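Local coordinates for S-adenosylmethionine dependent methyltransferase (Mesorhizobium loti, PDB 3BKW), which probably catalyses methyl transfer from S-adenosylmethionine, as members of the class I methyltransferase family do, at residues 117-122 / 185-190; 146-151 / 165-170; 207-212 / 238-243. All coordinates share one frame; numbering follows the deposited sequence.

Interaction 1 (117-122 / 185-190). With EDO (1,2-ethanediol), chain D; EDO (1,2-ethanediol), chain E; EDO (1,2-ethanediol), chain C.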
loop_
_atom_site.group_PDB
_atom_site.type_symbol
_atom_site.label_atom_id
_atom_site.label_comp_id
_atom_site.label_asym_id
_atom_site.label_seq_id
_atom_site.Cartn_x
_atom_site.Cartn_y
_atom_site.Cartn_z
ATOM N N LEU A 117 3.654 4.604 15.869
ATOM C CA LEU A 117 3.656 3.172 15.656
ATOM C C LEU A 117 4.905 2.611 15.026
ATOM O O LEU A 117 5.195 1.440 15.245
ATOM C CB LEU A 117 2.410 2.698 14.923
ATOM C CG LEU A 117 1.052 2.985 15.585
ATOM C CD1 LEU A 117 0.037 2.047 14.904
ATOM C CD2 LEU A 117 0.999 2.830 17.073
ATOM N N HIS A 118 5.692 3.450 14.341
ATOM C CA HIS A 118 6.993 3.002 13.827
ATOM C C HIS A 118 8.015 2.693 14.927
ATOM O O HIS A 118 9.058 2.128 14.631
ATOM C CB HIS A 118 7.577 3.888 12.732
ATOM C CG HIS A 118 7.661 5.330 13.088
ATOM N ND1 HIS A 118 6.706 6.236 12.708
ATOM C CD2 HIS A 118 8.574 6.026 13.795
ATOM C CE1 HIS A 118 7.034 7.438 13.144
ATOM N NE2 HIS A 118 8.152 7.336 13.827
ATOM N N TYR A 119 7.729 3.078 16.178
ATOM C CA TYR A 119 8.579 2.730 17.330
ATOM C C TYR A 119 8.122 1.484 18.110
ATOM O O TYR A 119 8.786 1.077 19.059
ATOM C CB TYR A 119 8.692 3.927 18.280
ATOM C CG TYR A 119 9.210 5.180 17.595
ATOM C CD1 TYR A 119 10.437 5.173 16.911
ATOM C CD2 TYR A 119 8.482 6.375 17.623
ATOM C CE1 TYR A 119 10.930 6.326 16.265
ATOM C CE2 TYR A 119 8.984 7.543 16.984
ATOM C CZ TYR A 119 10.211 7.495 16.309
ATOM O OH TYR A 119 10.730 8.606 15.641
ATOM N N VAL A 120 7.025 0.855 17.659
ATOM C CA VAL A 120 6.435 -0.313 18.326
ATOM C C VAL A 120 6.929 -1.560 17.615
ATOM O O VAL A 120 6.643 -1.713 16.443
ATOM C CB VAL A 120 4.881 -0.221 18.319
ATOM C CG1 VAL A 120 4.259 -1.481 18.900
ATOM C CG2 VAL A 120 4.431 1.000 19.134
ATOM N N GLU A 121 7.616 -2.457 18.328
ATOM C CA GLU A 121 8.174 -3.661 17.716
ATOM C C GLU A 121 7.091 -4.637 17.270
ATOM O O GLU A 121 7.099 -5.079 16.116
ATOM C CB GLU A 121 9.160 -4.360 18.653
ATOM C CG GLU A 121 9.933 -5.495 17.987
ATOM C CD GLU A 121 11.111 -6.003 18.808
ATOM O OE1 GLU A 121 11.133 -5.818 20.044
ATOM O OE2 GLU A 121 12.019 -6.605 18.194
ATOM N N ASP A 122 6.182 -4.971 18.188
ATOM C CA ASP A 122 5.086 -5.916 17.909
ATOM C C ASP A 122 3.830 -5.114 17.567
ATOM O O ASP A 122 2.897 -4.996 18.369
ATOM C CB ASP A 122 4.892 -6.859 19.105
ATOM C CG ASP A 122 3.950 -8.020 18.804
ATOM O OD1 ASP A 122 3.384 -8.083 17.686
ATOM O OD2 ASP A 122 3.795 -8.865 19.714
ATOM N N LYS A 185 18.155 11.134 17.591
ATOM C CA LYS A 185 16.871 11.133 18.326
ATOM C C LYS A 185 16.756 10.165 19.526
ATOM O O LYS A 185 15.833 10.308 20.321
ATOM C CB LYS A 185 15.728 10.879 17.320
ATOM C CG LYS A 185 15.715 11.880 16.148
ATOM C CD LYS A 185 14.600 11.604 15.160
ATOM C CE LYS A 185 14.585 12.647 14.050
ATOM N N GLY A 186 17.675 9.204 19.672
ATOM C CA GLY A 186 17.614 8.214 20.752
ATOM C C GLY A 186 16.482 7.209 20.611
ATOM O O GLY A 186 15.993 6.702 21.621
ATOM N N VAL A 187 16.097 6.911 19.371
ATOM C CA VAL A 187 14.985 6.001 19.042
ATOM C C VAL A 187 15.417 4.934 18.035
ATOM O O VAL A 187 16.300 5.185 17.190
ATOM C CB VAL A 187 13.755 6.775 18.451
ATOM C CG1 VAL A 187 13.244 7.808 19.464
ATOM C CG2 VAL A 187 14.083 7.427 17.078
ATOM N N VAL A 188 14.829 3.742 18.185
ATOM C CA VAL A 188 14.972 2.623 17.243
ATOM C C VAL A 188 13.594 2.532 16.598
ATOM O O VAL A 188 12.593 2.477 17.303
ATOM C CB VAL A 188 15.286 1.287 17.946
ATOM C CG1 VAL A 188 15.285 0.132 16.950
ATOM C CG2 VAL A 188 16.640 1.353 18.676
ATOM N N LYS A 189 13.565 2.558 15.275
ATOM C CA LYS A 189 12.322 2.433 14.507
ATOM C C LYS A 189 12.289 1.069 13.873
ATOM O O LYS A 189 13.325 0.411 13.749
ATOM C CB LYS A 189 12.172 3.548 13.491
ATOM C CG LYS A 189 13.284 3.720 12.466
ATOM C CD LYS A 189 13.058 5.045 11.752
ATOM C CE LYS A 189 14.190 5.442 10.901
ATOM N NZ LYS A 189 13.941 6.849 10.387
ATOM N N HIS A 190 11.095 0.643 13.485
ATOM C CA HIS A 190 10.864 -0.692 12.943
ATOM C C HIS A 190 10.406 -0.595 11.526
ATOM O O HIS A 190 9.306 -0.129 11.236
ATOM C CB HIS A 190 9.870 -1.416 13.840
ATOM C CG HIS A 190 10.418 -1.603 15.214
ATOM N ND1 HIS A 190 11.268 -2.636 15.540
ATOM C CD2 HIS A 190 10.379 -0.791 16.294
ATOM C CE1 HIS A 190 11.651 -2.502 16.795
ATOM N NE2 HIS A 190 11.123 -1.392 17.277
HETATM C C1 EDO D . 9.776 -5.575 12.289
HETATM O O1 EDO D . 10.129 -4.421 11.530
HETATM C C2 EDO D . 10.038 -5.295 13.764
HETATM O O2 EDO D . 11.419 -4.950 13.995
HETATM C C1 EDO E . 2.899 -11.158 16.571
HETATM O O1 EDO E . 1.973 -10.176 17.040
HETATM C C2 EDO E . 2.178 -12.483 16.340
HETATM O O2 EDO E . 1.061 -12.353 15.438
HETATM C C1 EDO C . 4.303 0.571 10.536
HETATM O O1 EDO C . 4.020 -0.843 10.460
HETATM C C2 EDO C . 5.734 0.895 10.080
HETATM O O2 EDO C . 6.700 0.612 11.090
HETATM O O HOH W 1 11.565 1.846 19.710
HETATM O O HOH W 2 11.634 -0.719 20.010
#

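Interaction 2 (146-151 / 165-170)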
loop_
_atom_site.group_PDB
_atom_site.type_symbol
_atom_site.label_atom_id
_atom_site.label_comp_id
_atom_site.label_asym_id
_atom_site.label_seq_id
_atom_site.Cartn_x
_atom_site.Cartn_y
_atom_site.Cartn_z
ATOM N N HIS A 146 7.260 6.361 6.331
ATOM C CA HIS A 146 7.069 5.484 5.164
ATOM C C HIS A 146 8.268 4.531 5.048
ATOM O O HIS A 146 9.390 4.929 5.369
ATOM C CB HIS A 146 6.986 6.360 3.907
ATOM C CG HIS A 146 6.462 5.656 2.701
ATOM N ND1 HIS A 146 7.211 4.762 1.967
ATOM C CD2 HIS A 146 5.269 5.756 2.069
ATOM C CE1 HIS A 146 6.491 4.316 0.955
ATOM N NE2 HIS A 146 5.309 4.903 0.991
ATOM N N PRO A 147 8.029 3.257 4.636
ATOM C CA PRO A 147 9.195 2.380 4.460
ATOM C C PRO A 147 10.282 2.858 3.460
ATOM O O PRO A 147 11.449 2.517 3.617
ATOM C CB PRO A 147 8.554 1.024 4.082
ATOM C CG PRO A 147 7.214 1.361 3.600
ATOM C CD PRO A 147 6.766 2.544 4.372
ATOM N N ILE A 148 9.922 3.650 2.445
ATOM C CA ILE A 148 10.926 4.249 1.548
ATOM C C ILE A 148 11.893 5.125 2.358
ATOM O O ILE A 148 13.091 5.105 2.131
ATOM C CB ILE A 148 10.282 5.081 0.430
ATOM C CG1 ILE A 148 9.677 4.136 -0.608
ATOM C CG2 ILE A 148 11.335 6.022 -0.236
ATOM C CD1 ILE A 148 8.811 4.808 -1.628
ATOM N N TYR A 149 11.342 5.889 3.298
ATOM C CA TYR A 149 12.111 6.742 4.172
ATOM C C TYR A 149 12.913 5.945 5.211
ATOM O O TYR A 149 14.070 6.297 5.500
ATOM C CB TYR A 149 11.170 7.757 4.842
ATOM C CG TYR A 149 11.866 8.769 5.708
ATOM C CD1 TYR A 149 12.453 9.912 5.160
ATOM C CD2 TYR A 149 11.927 8.595 7.090
ATOM C CE1 TYR A 149 13.107 10.854 5.979
ATOM C CE2 TYR A 149 12.586 9.514 7.911
ATOM C CZ TYR A 149 13.156 10.654 7.351
ATOM O OH TYR A 149 13.814 11.560 8.160
HETATM N N MSE A 150 12.323 4.897 5.777
HETATM C CA MSE A 150 12.985 4.084 6.815
HETATM C C MSE A 150 14.001 3.057 6.324
HETATM O O MSE A 150 14.907 2.689 7.062
HETATM C CB MSE A 150 11.944 3.310 7.630
HETATM C CG MSE A 150 10.992 4.175 8.412
HETATM SE SE MSE A 150 9.918 3.078 9.613
HETATM C CE MSE A 150 8.901 2.026 8.253
ATOM N N ALA A 151 13.814 2.551 5.108
ATOM C CA ALA A 151 14.656 1.470 4.567
ATOM C C ALA A 151 16.176 1.652 4.561
ATOM O O ALA A 151 16.890 0.760 5.005
ATOM C CB ALA A 151 14.212 1.116 3.137
ATOM N N ARG A 165 18.021 15.508 -7.917
ATOM C CA ARG A 165 17.904 15.053 -6.533
ATOM C C ARG A 165 17.284 13.655 -6.548
ATOM O O ARG A 165 16.263 13.447 -7.179
ATOM C CB ARG A 165 17.016 16.010 -5.724
ATOM C CG ARG A 165 16.740 15.596 -4.275
ATOM C CD ARG A 165 15.912 16.623 -3.488
ATOM N NE ARG A 165 14.655 16.980 -4.163
ATOM C CZ ARG A 165 14.440 18.055 -4.940
ATOM N NH1 ARG A 165 15.383 18.976 -5.181
ATOM N NH2 ARG A 165 13.239 18.218 -5.495
ATOM N N THR A 166 17.911 12.710 -5.834
ATOM C CA THR A 166 17.395 11.327 -5.719
ATOM C C THR A 166 17.479 10.844 -4.286
ATOM O O THR A 166 18.234 11.390 -3.476
ATOM C CB THR A 166 18.149 10.330 -6.607
ATOM O OG1 THR A 166 19.485 10.141 -6.110
ATOM C CG2 THR A 166 18.201 10.821 -8.035
ATOM N N TRP A 167 16.702 9.798 -4.004
ATOM C CA TRP A 167 16.633 9.161 -2.690
ATOM C C TRP A 167 17.014 7.696 -2.857
ATOM O O TRP A 167 16.161 6.865 -3.253
ATOM C CB TRP A 167 15.229 9.304 -2.091
ATOM C CG TRP A 167 15.101 8.730 -0.702
ATOM C CD1 TRP A 167 14.657 7.493 -0.368
ATOM C CD2 TRP A 167 15.456 9.373 0.532
ATOM N NE1 TRP A 167 14.672 7.342 0.984
ATOM C CE2 TRP A 167 15.167 8.467 1.572
ATOM C CE3 TRP A 167 15.949 10.648 0.860
ATOM C CZ2 TRP A 167 15.372 8.773 2.935
ATOM C CZ3 TRP A 167 16.173 10.966 2.231
ATOM C CH2 TRP A 167 15.885 10.020 3.248
ATOM N N PRO A 168 18.296 7.357 -2.611
ATOM C CA PRO A 168 18.738 5.964 -2.719
ATOM C C PRO A 168 18.123 5.030 -1.683
ATOM O O PRO A 168 18.141 5.333 -0.488
ATOM C CB PRO A 168 20.257 6.063 -2.550
ATOM C CG PRO A 168 20.589 7.432 -2.904
ATOM C CD PRO A 168 19.457 8.238 -2.360
ATOM N N ILE A 169 17.593 3.912 -2.162
ATOM C CA ILE A 169 16.962 2.898 -1.344
ATOM C C ILE A 169 17.838 1.648 -1.336
ATOM O O ILE A 169 18.381 1.268 -2.365
ATOM C CB ILE A 169 15.543 2.545 -1.929
ATOM C CG1 ILE A 169 14.578 3.742 -1.758
ATOM C CG2 ILE A 169 14.933 1.344 -1.238
ATOM C CD1 ILE A 169 13.233 3.610 -2.557
ATOM N N ASP A 170 18.017 1.058 -0.158
ATOM C CA ASP A 170 18.585 -0.289 -0.017
ATOM C C ASP A 170 17.795 -1.023 1.072
ATOM O O ASP A 170 17.110 -0.392 1.904
ATOM C CB ASP A 170 20.085 -0.292 0.309
ATOM C CG ASP A 170 20.371 0.216 1.707
ATOM O OD1 ASP A 170 20.348 1.432 1.897
ATOM O OD2 ASP A 170 20.613 -0.610 2.610
HETATM O O HOH W 3 19.265 -0.551 5.076
#

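Interaction 3 (207-212 / 238-243)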
loop_
_atom_site.group_PDB
_atom_site.type_symbol
_atom_site.label_atom_id
_atom_site.label_comp_id
_atom_site.label_asym_id
_atom_site.label_seq_id
_atom_site.Cartn_x
_atom_site.Cartn_y
_atom_site.Cartn_z
ATOM N N ALA A 207 -10.690 -3.680 8.043
ATOM C CA ALA A 207 -10.852 -3.513 6.613
ATOM C C ALA A 207 -10.035 -2.269 6.290
ATOM O O ALA A 207 -10.147 -1.275 6.999
ATOM C CB ALA A 207 -12.276 -3.291 6.272
ATOM N N ILE A 208 -9.210 -2.306 5.244
ATOM C CA ILE A 208 -8.455 -1.106 4.816
ATOM C C ILE A 208 -9.454 -0.150 4.151
ATOM O O ILE A 208 -10.208 -0.541 3.245
ATOM C CB ILE A 208 -7.322 -1.423 3.798
ATOM C CG1 ILE A 208 -6.404 -2.541 4.317
ATOM C CG2 ILE A 208 -6.544 -0.149 3.406
ATOM C CD1 ILE A 208 -5.839 -2.301 5.742
ATOM N N GLU A 209 -9.472 1.095 4.612
ATOM C CA GLU A 209 -10.360 2.131 4.090
ATOM C C GLU A 209 -9.652 3.124 3.164
ATOM O O GLU A 209 -10.212 3.533 2.148
ATOM C CB GLU A 209 -11.044 2.856 5.252
ATOM C CG GLU A 209 -12.029 3.941 4.828
ATOM C CD GLU A 209 -12.903 4.428 5.964
ATOM O OE1 GLU A 209 -13.636 3.597 6.534
ATOM O OE2 GLU A 209 -12.894 5.650 6.254
ATOM N N HIS A 210 -8.442 3.532 3.521
ATOM C CA HIS A 210 -7.711 4.530 2.726
ATOM C C HIS A 210 -6.227 4.429 3.049
ATOM O O HIS A 210 -5.850 4.242 4.199
ATOM C CB HIS A 210 -8.232 5.942 3.051
ATOM C CG HIS A 210 -7.700 7.027 2.162
ATOM N ND1 HIS A 210 -8.327 7.414 0.997
ATOM C CD2 HIS A 210 -6.622 7.833 2.297
ATOM C CE1 HIS A 210 -7.635 8.394 0.439
ATOM N NE2 HIS A 210 -6.599 8.670 1.211
ATOM N N VAL A 211 -5.397 4.503 2.016
ATOM C CA VAL A 211 -3.948 4.444 2.152
ATOM C C VAL A 211 -3.359 5.615 1.356
ATOM O O VAL A 211 -3.646 5.760 0.174
ATOM C CB VAL A 211 -3.385 3.109 1.626
ATOM C CG1 VAL A 211 -1.847 3.065 1.767
ATOM C CG2 VAL A 211 -4.009 1.928 2.353
ATOM N N GLU A 212 -2.532 6.422 1.999
ATOM C CA GLU A 212 -1.961 7.580 1.335
ATOM C C GLU A 212 -0.491 7.703 1.662
ATOM O O GLU A 212 -0.090 7.675 2.831
ATOM C CB GLU A 212 -2.758 8.794 1.755
ATOM C CG GLU A 212 -2.505 10.036 0.987
ATOM C CD GLU A 212 -3.589 11.085 1.214
ATOM O OE1 GLU A 212 -4.809 10.759 1.203
ATOM O OE2 GLU A 212 -3.225 12.258 1.358
ATOM N N LEU A 238 0.145 7.169 5.532
ATOM C CA LEU A 238 -1.098 7.490 6.237
ATOM C C LEU A 238 -2.084 6.357 5.954
ATOM O O LEU A 238 -2.308 6.001 4.783
ATOM C CB LEU A 238 -1.654 8.825 5.770
ATOM C CG LEU A 238 -0.668 9.988 5.655
ATOM C CD1 LEU A 238 -1.431 11.258 5.189
ATOM C CD2 LEU A 238 0.098 10.295 6.912
ATOM N N VAL A 239 -2.672 5.779 6.997
ATOM C CA VAL A 239 -3.637 4.687 6.819
ATOM C C VAL A 239 -4.892 4.881 7.677
ATOM O O VAL A 239 -4.789 5.325 8.828
ATOM C CB VAL A 239 -3.030 3.298 7.224
ATOM C CG1 VAL A 239 -4.033 2.160 6.977
ATOM C CG2 VAL A 239 -1.722 3.001 6.496
ATOM N N SER A 240 -6.053 4.591 7.080
ATOM C CA SER A 240 -7.357 4.546 7.755
ATOM C C SER A 240 -7.885 3.124 7.603
ATOM O O SER A 240 -7.896 2.598 6.488
ATOM C CB SER A 240 -8.350 5.499 7.103
ATOM O OG SER A 240 -9.641 5.350 7.685
ATOM N N ALA A 241 -8.314 2.520 8.703
ATOM C CA ALA A 241 -8.861 1.165 8.716
ATOM C C ALA A 241 -10.131 1.184 9.543
ATOM O O ALA A 241 -10.263 2.000 10.467
ATOM C CB ALA A 241 -7.872 0.200 9.289
ATOM N N ARG A 242 -11.069 0.320 9.179
ATOM C CA ARG A 242 -12.349 0.222 9.854
ATOM C C ARG A 242 -12.521 -1.157 10.452
ATOM O O ARG A 242 -12.069 -2.139 9.879
ATOM C CB ARG A 242 -13.458 0.464 8.844
ATOM C CG ARG A 242 -14.847 0.573 9.438
ATOM C CD ARG A 242 -15.931 0.716 8.373
ATOM N NE ARG A 242 -15.895 -0.407 7.423
ATOM C CZ ARG A 242 -15.349 -0.403 6.198
ATOM N NH1 ARG A 242 -14.780 0.689 5.681
ATOM N NH2 ARG A 242 -15.378 -1.519 5.469
ATOM N N ARG A 243 -13.164 -1.243 11.607
ATOM C CA ARG A 243 -13.472 -2.555 12.176
ATOM C C ARG A 243 -14.975 -2.820 12.081
ATOM O O ARG A 243 -15.395 -3.959 12.275
ATOM C CB ARG A 243 -12.898 -2.661 13.586
ATOM C CG ARG A 243 -13.623 -1.892 14.643
ATOM C CD ARG A 243 -14.691 -2.746 15.288
ATOM N NE ARG A 243 -14.199 -3.608 16.337
ATOM C CZ ARG A 243 -14.749 -4.760 16.745
ATOM N NH1 ARG A 243 -15.795 -5.317 16.131
ATOM N NH2 ARG A 243 -14.194 -5.410 17.760
ATOM O OXT ARG A 243 -15.813 -1.950 11.836
HETATM O O HOH W 4 -13.186 -0.160 3.055
HETATM O O HOH W 5 -11.809 7.170 8.923
#

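Interaction 1 (117-122 / 185-190)
With CG set anti to its carbonyl carbon (chi1 -63°), His190 lays its imidazole against Glu121, while Tyr119, rotated in the same sense (chi1 -56°), brings its ring against Val187. The first segment is a 3-10 turn at 117-119 and the loop after it, leading from strand 108-114 to helix 123-133 of the class I methyltransferase domain; the second runs into strand 189-191. One backbone bond pins the two: His190 N donates to His118 O over 2.8 Å. The same oxygen receives a CA-H...O contact from Lys189. Glu121 CA sits over the centre of the His190 ring, 3.7 Å from its centroid, in a CH-pi contact, and Glu121 CB meets CE1 of the same ring at 3.6 Å. Both ring nitrogens have small-molecule partners close to the ring plane: ND1 pairs with O2 of one ethanediol at 2.8 Å, NE2 with a water. An alanine here would probably leave the CA of Glu121 without the ring it covers and this ethanediol and water without their nitrogen mates. Lys189 turns its amine elsewhere, to salt bridges with Glu145 and Asp181. A second water donates to both Tyr119 O and Val188 O, joining the two backbones beside the direct bond. The Tyr119 ring is held between neighbours from both segments: its CE1 lies 3.4 Å from CG2 of Val187, Val188 O approaches its edge in plane, and CD2 of His118 rests 3.3 Å above its plane, over the ring centre.

Interaction 2 (146-151 / 165-170)
Trp167 reaches from strand 165-169 to the short helix 147-150, and its indole is the main bridge of this contact. From CB, CG leaves anti to the backbone N (chi1 -177°), which starts the ring system toward the helix. CD1 is the first atom to touch, lying 3.6 Å from Ile148 CG2. Next to it NE1 donates to Ile148 O at 3.0 Å with a fairly straight N-H...O angle of 158°; the oxygen lies close to the indole plane, although the donor stands above the carbonyl plane. Farther out, CZ2 meets both the backbone O and the ring CD1 of Tyr149, the latter at 3.8 Å, and CH2 at the far rim lies 4.0 Å from Tyr149 CE1. The two aromatic planes are only 9° from parallel, but they are slid so far apart that the rings barely overlap. Ile169 adds its CD1, 3.8 Å from Ile148 CG2. At the end of the contact a water donates to Ala151 O and to Asp170 OD2, while Asp170 OD1 accepts from Ala153 N. Elsewhere the indole has Arg233 as a cation-pi partner and Trp157 edge-to-face. The helix, N-capped by His146 ND1 and following strand 138-145, packs also on strand 189-191, whereas strand 165-169 pairs with 158-159 and with an antiparallel strand of the second subunit, carrying the sheet across the dimer interface.

Interaction 3 (207-212 / 238-243)
The guanidinium of Arg242 and the carboxylate of Glu209 lie nearly coplanar, 18° apart, and meet at their edges: NH1 gives a salt-bridge hydrogen bond of 3.2 Å to OE1, which it reaches on the anti side, near both planes. A water also sits in the guanidinium plane, accepting from NH1 and donating to Ile208 O. Obliquely to that plane, Ala207 CB comes within 3.7 Å of NH2. The bend of the arginine at chi3 (57°) turns NE out of the extended course of the chain. Glu209 OE1 is gripped twice, since His139 NE2 of strand 138-145 also bonds to it; such a pair of donors would be expected to favour the ionised carboxylate. Farther along, the His210 ring is met at its edge by Glu212, whose OE1 accepts from NE2 at 2.8 Å through its anti lone pair, a link within one strand. These groups hang on the antiparallel pair formed by strands 207-213 and 236-242, the reversed hairpin-like end of the class I methyltransferase sheet, whose strand order is 3-2-1-4-5-7-6. The pairing is interrupted by a classic beta bulge: Glu209 and His210 both face Ser240, and Ser240 O accepts from Glu209 N at 2.9 Å and from His210 N at 3.2 Å, both from the same face of its plane. On either side of the bulge two-way bonds resume, Ala207 with Arg242 and Glu212 with Leu238. Leu238, His210 and Glu212 share the face covered by helix 32-38, while Ile208, Val211 and Val239 turn to helix 194-203. Val211 N donates to Asn199 OD1 of the second subunit, and a further water accepts from Ser240 OG at 3.1 Å and donates to Glu209 OE2.

From the N terminus, the chain first meets 117-122, which waits until 185-190 to close the long loop of interaction 1. Within that span, 146-151 and 165-170 close the shorter loop of interaction 2, so the second contact is enclosed by the first. Interaction 3 opens only afterwards, at 207-212, and closes at 238-243, in series with both. Interactions 1 and 2 also touch in space: Met150 packs on His118, Lys189 and the carbonyl of His190. Interaction 3 stands apart, its centre about 21 Å from that of interaction 1. Together the contacts join the loop before helix 123-133, the short helix 147-150 with strand 165-169, and the antiparallel edge of the main sheet; interactions 2 and 3 also touch the second subunit.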